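Local coordinates for sensor protein (Bacteroides thetaiotaomicron, PDB 2X7X) that senses fructose through this periplasmic domain of a hybrid two-component system and probably relays the signal by histidine phosphorylation, at residues 230-233 against 234-238. Numbering follows the deposited sequence.
Sequences GLEL and VLDSV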
loop_
_atom_site.group_PDB
_atom_site.type_symbol
_atom_site.label_atom_id
_atom_site.label_comp_id
_atom_site.label_asym_id
_atom_site.label_seq_id
_atom_site.Cartn_x
_atom_site.Cartn_y
_atom_site.Cartn_z
ATOM N N GLY A 230 13.810 0.766 -3.958
ATOM C CA GLY A 230 13.937 0.839 -2.495
ATOM C C GLY A 230 13.122 -0.145 -1.690
ATOM O O GLY A 230 13.644 -0.828 -0.807
ATOM N N LEU A 231 11.830 -0.212 -1.989
ATOM C CA LEU A 231 10.924 -1.147 -1.319
ATOM C C LEU A 231 11.507 -2.559 -1.338
ATOM O O LEU A 231 11.619 -3.214 -0.298
ATOM C CB LEU A 231 9.551 -1.111 -1.981
ATOM C CG LEU A 231 8.438 -1.973 -1.384
ATOM C CD1 LEU A 231 8.249 -1.736 0.128
ATOM C CD2 LEU A 231 7.128 -1.735 -2.139
ATOM N N GLU A 232 11.907 -2.994 -2.528
ATOM C CA GLU A 232 12.500 -4.313 -2.743
ATOM C C GLU A 232 13.777 -4.512 -1.925
ATOM O O GLU A 232 14.012 -5.596 -1.387
ATOM C CB GLU A 232 12.739 -4.542 -4.249
ATOM C CG GLU A 232 13.603 -5.749 -4.610
ATOM C CD GLU A 232 13.422 -6.206 -6.073
ATOM O OE1 GLU A 232 14.424 -6.249 -6.836
ATOM O OE2 GLU A 232 12.269 -6.528 -6.448
ATOM N N LEU A 233 14.586 -3.458 -1.823
ATOM C CA LEU A 233 15.802 -3.478 -1.003
ATOM C C LEU A 233 15.543 -3.628 0.505
ATOM O O LEU A 233 16.382 -4.175 1.239
ATOM C CB LEU A 233 16.655 -2.240 -1.274
ATOM C CG LEU A 233 17.304 -2.127 -2.655
ATOM C CD1 LEU A 233 18.071 -0.798 -2.777
ATOM C CD2 LEU A 233 18.206 -3.325 -2.990
ATOM N N VAL A 234 14.394 -3.138 0.964
ATOM C CA VAL A 234 13.999 -3.318 2.349
ATOM C C VAL A 234 13.527 -4.743 2.547
ATOM O O VAL A 234 13.931 -5.419 3.509
ATOM C CB VAL A 234 12.880 -2.356 2.764
ATOM C CG1 VAL A 234 12.462 -2.628 4.182
ATOM C CG2 VAL A 234 13.338 -0.939 2.629
ATOM N N LEU A 235 12.674 -5.205 1.630
ATOM C CA LEU A 235 12.173 -6.582 1.678
ATOM C C LEU A 235 13.304 -7.604 1.592
ATOM O O LEU A 235 13.203 -8.700 2.170
ATOM C CB LEU A 235 11.149 -6.840 0.579
ATOM C CG LEU A 235 9.799 -6.168 0.752
ATOM C CD1 LEU A 235 9.119 -6.111 -0.610
ATOM C CD2 LEU A 235 8.933 -6.853 1.821
ATOM N N ASP A 236 14.372 -7.240 0.881
ATOM C CA ASP A 236 15.512 -8.128 0.724
ATOM C C ASP A 236 16.542 -7.972 1.834
ATOM O O ASP A 236 17.617 -8.555 1.748
ATOM C CB ASP A 236 16.166 -7.957 -0.654
ATOM C CG ASP A 236 15.295 -8.483 -1.786
ATOM O OD1 ASP A 236 14.376 -9.287 -1.526
ATOM O OD2 ASP A 236 15.509 -8.075 -2.943
ATOM N N SER A 237 16.226 -7.183 2.861
ATOM C CA SER A 237 17.136 -6.974 3.997
ATOM C C SER A 237 18.460 -6.289 3.641
ATOM O O SER A 237 19.443 -6.417 4.384
ATOM C CB SER A 237 17.412 -8.289 4.735
ATOM O OG SER A 237 16.473 -8.481 5.779
ATOM N N VAL A 238 18.481 -5.569 2.519
ATOM C CA VAL A 238 19.648 -4.788 2.112
ATOM C C VAL A 238 19.614 -3.375 2.728
ATOM O O VAL A 238 20.618 -2.874 3.222
ATOM C CB VAL A 238 19.743 -4.703 0.572
ATOM C CG1 VAL A 238 20.896 -3.785 0.132
ATOM C CG2 VAL A 238 19.897 -6.122 -0.028
#
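Leu233 and Val238 meet across the Schellman motif that closes the short helix 230-235, the helix of the beta-alpha-beta unit between strands 217-220 and 241-244 in this periplasmic-binding-protein fold. As the chain turns back, Val238 N donates to Leu233 O over 2.8 Å, almost in line with the carbonyl (C=O...N 171°), and Ser237 N bonds to Val234 O. Ser237 adopts the positive phi that this reversal needs, and its CB points away from the helix. The turn also delivers the apolar contact usual in a Schellman ending: the Leu233 side chain slants across Val238, with CD2 4.1 Å from both CB and CG1 of the valine. Pro201 of helix 199-209 packs on Leu233 and Tyr204 on Val238, an apolar setting that suits two aliphatic side chains.

One turn apart, Leu231 and Leu235 approach more loosely, CG to CD1 at 4.3 Å, and both lean on helix 281-304. Their backbones are joined more firmly, Leu235 N donating to Leu231 O in the carbonyl plane.

On the solvent side the acidic pair Glu232 and Asp236 is less comfortable. Glu232 CG stands anti to its amide nitrogen (chi1 168°), and the extended chain carries the carboxylate to Gly228 N, which hydrogen-bonds OE1. The two carboxylate planes are turned 38° apart, and their like charges would probably repel mildly, Asp236 OD2 lying 4.4 Å from Glu232 OE1. Asp236 N bonds to Glu232 O at 2.8 Å, while Asp236 OD2 lies 3.4 Å from the aliphatic Glu232 CG.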